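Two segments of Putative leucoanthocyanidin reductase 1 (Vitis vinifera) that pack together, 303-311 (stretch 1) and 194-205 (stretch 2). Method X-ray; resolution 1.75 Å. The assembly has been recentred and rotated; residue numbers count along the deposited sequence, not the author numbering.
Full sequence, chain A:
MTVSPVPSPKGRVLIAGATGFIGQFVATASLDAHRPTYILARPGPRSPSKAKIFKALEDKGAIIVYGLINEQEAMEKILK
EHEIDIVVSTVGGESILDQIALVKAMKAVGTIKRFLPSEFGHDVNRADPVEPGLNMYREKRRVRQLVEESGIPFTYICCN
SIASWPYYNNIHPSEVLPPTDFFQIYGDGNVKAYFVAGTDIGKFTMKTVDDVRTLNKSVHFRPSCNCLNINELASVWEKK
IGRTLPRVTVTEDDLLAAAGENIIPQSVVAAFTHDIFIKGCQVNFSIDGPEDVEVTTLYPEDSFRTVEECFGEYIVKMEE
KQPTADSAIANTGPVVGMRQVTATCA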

# COMPACT_ATOMS: atom_id res chain seq x y z
N SER A 303 -2.22 19.15 3.52
CA SER A 303 -3.13 18.72 2.46
C SER A 303 -2.61 17.56 1.62
O SER A 303 -1.44 17.51 1.28
CB SER A 303 -3.41 19.89 1.50
OG SER A 303 -4.17 20.90 2.14
N PHE A 304 -3.52 16.66 1.29
CA PHE A 304 -3.28 15.57 0.35
C PHE A 304 -3.38 16.13 -1.05
O PHE A 304 -4.24 16.96 -1.32
CB PHE A 304 -4.35 14.49 0.51
CG PHE A 304 -4.02 13.46 1.55
CD1 PHE A 304 -3.87 12.15 1.20
CD2 PHE A 304 -3.79 13.85 2.87
CE1 PHE A 304 -3.53 11.18 2.15
CE2 PHE A 304 -3.43 12.91 3.83
CZ PHE A 304 -3.31 11.58 3.48
N ARG A 305 -2.54 15.63 -1.95
CA ARG A 305 -2.72 15.89 -3.38
C ARG A 305 -4.11 15.40 -3.83
O ARG A 305 -4.54 14.30 -3.48
CB ARG A 305 -1.63 15.12 -4.16
CG ARG A 305 -0.23 15.64 -3.87
CD ARG A 305 0.81 14.86 -4.64
NE ARG A 305 0.77 15.21 -6.06
CZ ARG A 305 1.39 14.54 -7.02
NH1 ARG A 305 2.12 13.45 -6.75
NH2 ARG A 305 1.26 14.95 -8.27
N THR A 306 -4.81 16.22 -4.60
CA THR A 306 -6.10 15.83 -5.10
C THR A 306 -5.94 14.93 -6.34
O THR A 306 -4.91 14.94 -7.05
CB THR A 306 -6.91 17.08 -5.49
OG1 THR A 306 -6.37 17.65 -6.69
CG2 THR A 306 -6.86 18.12 -4.37
N VAL A 307 -7.03 14.25 -6.65
CA VAL A 307 -7.11 13.37 -7.83
C VAL A 307 -6.97 14.18 -9.11
O VAL A 307 -6.27 13.77 -10.06
CB VAL A 307 -8.41 12.57 -7.85
CG1 VAL A 307 -8.51 11.73 -9.14
CG2 VAL A 307 -8.55 11.69 -6.60
N GLU A 308 -7.61 15.34 -9.14
CA GLU A 308 -7.43 16.28 -10.25
C GLU A 308 -5.96 16.55 -10.53
O GLU A 308 -5.55 16.45 -11.68
CB GLU A 308 -8.17 17.59 -10.01
CG GLU A 308 -9.59 17.59 -10.53
N GLU A 309 -5.19 16.85 -9.49
CA GLU A 309 -3.76 17.09 -9.64
C GLU A 309 -3.09 15.84 -10.19
O GLU A 309 -2.33 15.91 -11.16
CB GLU A 309 -3.14 17.48 -8.30
CG GLU A 309 -3.60 18.82 -7.76
N CYS A 310 -3.38 14.70 -9.58
CA CYS A 310 -2.80 13.42 -10.04
C CYS A 310 -3.10 13.12 -11.51
O CYS A 310 -2.20 12.72 -12.26
CB CYS A 310 -3.33 12.24 -9.23
SG CYS A 310 -2.80 12.25 -7.57
N PHE A 311 -4.36 13.27 -11.89
CA PHE A 311 -4.80 13.04 -13.27
C PHE A 311 -4.11 14.04 -14.22
O PHE A 311 -3.79 13.70 -15.36
CB PHE A 311 -6.32 13.13 -13.39
CG PHE A 311 -7.06 11.88 -12.94
CD1 PHE A 311 -6.40 10.79 -12.37
CD2 PHE A 311 -8.43 11.80 -13.10
CE1 PHE A 311 -7.10 9.66 -12.00
CE2 PHE A 311 -9.13 10.67 -12.72
CZ PHE A 311 -8.47 9.60 -12.17
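Stretch 2, residues 194-205: YFVAGTDIGKFT

Stretch 2 leaves a strand, 194-196, turns at A197, the N-cap position, and enters a helix that runs from G198 through T205 and beyond. It lies on stretch 1 in reverse order: F195 is level with V307, A197 with R305 and D200 with F304, at CA-CA distances of 7.1, 6.3 and 6.6 Å. As stretch 2 passes from strand to helix, its partner is read backward from the first turn of a helix into an extended loop, F304 and R305 having phi/psi of -80/143° and -57/134°.

Here the extended loop offers R305 N to the D200 carboxylate, while the R305 and S303 carbonyls are met by waters. D200, in the m rotamer, points toward stretch 1 and its OD2 accepts from R305 N at 2.7 Å. A water reinforces this link: it donates to D200 OD2 (2.7 Å) and to R305 O (2.8 Å) and accepts from A197 N (2.8 Å). One carboxylate thus helps fix both the loop and the strand-to-helix turn. A second water donates to D200 OD1 (2.5 Å) and S303 O (2.8 Å) and accepts from K203 NZ (3.1 Å). Farther out, the R305 side chain, t at chi2 but p at chi3, brings NH1 to T199 OG1, to which it donates at 3.1 Å, with T199 at the edge of the guanidinium.

The apolar contacts run from the strand through the turn into the helix. F204, one turn after D200, sets its ring nearly parallel to that of F304, planes at 2° and centroids 4.4 Å apart; the rings are slid, so they barely overlap, and CE2 of F304 meets CE2 of F204 at 3.3 Å. V196 CG1 lies at the edge of the F304 ring, 3.8 Å from F304 CE1. At the turn, A197 CB packs 3.7 Å from C310 SG; before it, in the strand, F195 CB lies 3.9 Å from V307 CG2.

Stretch 1 secures its own helix start: T306 OG1 accepts from E309 N at 3.1 Å, a capping bond.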

# COMPACT_ATOMS: atom_id res chain seq x y z
N TYR A 194 -11.48 5.80 -1.38
CA TYR A 194 -10.49 6.84 -1.16
C TYR A 194 -9.29 6.63 -2.05
O TYR A 194 -8.71 5.56 -2.09
CB TYR A 194 -10.03 6.88 0.30
CG TYR A 194 -11.10 7.31 1.28
CD1 TYR A 194 -11.84 6.38 1.98
CD2 TYR A 194 -11.36 8.66 1.49
CE1 TYR A 194 -12.83 6.78 2.88
CE2 TYR A 194 -12.30 9.06 2.40
CZ TYR A 194 -13.04 8.12 3.08
OH TYR A 194 -13.98 8.62 3.93
N PHE A 195 -8.92 7.66 -2.78
CA PHE A 195 -7.77 7.63 -3.70
C PHE A 195 -6.66 8.52 -3.19
O PHE A 195 -6.88 9.67 -2.79
CB PHE A 195 -8.20 8.07 -5.11
CG PHE A 195 -9.27 7.22 -5.69
CD1 PHE A 195 -8.97 6.08 -6.41
CD2 PHE A 195 -10.62 7.52 -5.45
CE1 PHE A 195 -9.96 5.28 -6.93
CE2 PHE A 195 -11.63 6.70 -5.97
CZ PHE A 195 -11.29 5.58 -6.73
N VAL A 196 -5.46 7.97 -3.17
CA VAL A 196 -4.32 8.63 -2.55
C VAL A 196 -3.14 8.61 -3.51
O VAL A 196 -2.77 7.54 -4.07
CB VAL A 196 -3.93 7.91 -1.26
CG1 VAL A 196 -2.79 8.67 -0.55
CG2 VAL A 196 -5.15 7.76 -0.34
N ALA A 197 -2.53 9.77 -3.71
CA ALA A 197 -1.30 9.81 -4.48
C ALA A 197 -0.21 8.92 -3.89
O ALA A 197 0.01 8.90 -2.70
CB ALA A 197 -0.76 11.26 -4.60
N GLY A 198 0.51 8.22 -4.76
CA GLY A 198 1.72 7.52 -4.36
C GLY A 198 2.64 8.30 -3.42
O GLY A 198 3.12 7.78 -2.40
N THR A 199 2.94 9.54 -3.78
CA THR A 199 3.84 10.37 -2.99
C THR A 199 3.27 10.62 -1.59
O THR A 199 4.05 10.74 -0.64
CB THR A 199 4.20 11.72 -3.69
OG1 THR A 199 3.01 12.47 -3.97
CG2 THR A 199 4.95 11.49 -5.01
N ASP A 200 1.95 10.72 -1.48
CA ASP A 200 1.28 10.87 -0.17
C ASP A 200 1.28 9.56 0.62
O ASP A 200 1.40 9.56 1.82
CB ASP A 200 -0.16 11.40 -0.32
CG ASP A 200 -0.21 12.89 -0.59
OD1 ASP A 200 0.76 13.61 -0.25
OD2 ASP A 200 -1.24 13.36 -1.15
N ILE A 201 1.13 8.43 -0.05
CA ILE A 201 1.27 7.16 0.67
C ILE A 201 2.67 7.09 1.30
O ILE A 201 2.81 6.73 2.48
CB ILE A 201 1.08 5.97 -0.25
CG1 ILE A 201 -0.34 5.93 -0.80
CG2 ILE A 201 1.42 4.62 0.55
CD1 ILE A 201 -0.53 4.89 -1.90
N GLY A 202 3.71 7.46 0.56
CA GLY A 202 5.06 7.47 1.13
C GLY A 202 5.23 8.48 2.26
O GLY A 202 5.71 8.17 3.34
N LYS A 203 4.81 9.72 2.01
CA LYS A 203 5.05 10.79 2.95
C LYS A 203 4.39 10.50 4.28
O LYS A 203 5.02 10.59 5.37
CB LYS A 203 4.48 12.08 2.36
CG LYS A 203 4.57 13.30 3.27
CD LYS A 203 3.94 14.51 2.52
CE LYS A 203 3.43 15.57 3.50
NZ LYS A 203 2.85 16.76 2.75
N PHE A 204 3.11 10.14 4.22
CA PHE A 204 2.35 9.96 5.44
C PHE A 204 2.71 8.66 6.14
O PHE A 204 2.80 8.66 7.34
CB PHE A 204 0.86 10.16 5.23
CG PHE A 204 0.51 11.59 4.93
CD1 PHE A 204 0.58 12.55 5.93
CD2 PHE A 204 0.14 11.99 3.66
CE1 PHE A 204 0.29 13.86 5.67
CE2 PHE A 204 -0.18 13.33 3.40
CZ PHE A 204 -0.10 14.26 4.39
N THR A 205 3.01 7.59 5.39
CA THR A 205 3.56 6.41 6.01
C THR A 205 4.79 6.69 6.87
O THR A 205 4.90 6.20 8.02
CB THR A 205 3.90 5.33 4.95
OG1 THR A 205 2.70 4.84 4.36
CG2 THR A 205 4.69 4.14 5.59
O HOH W 1 -3.30 12.08 -2.36
O HOH W 2 0.78 16.04 0.50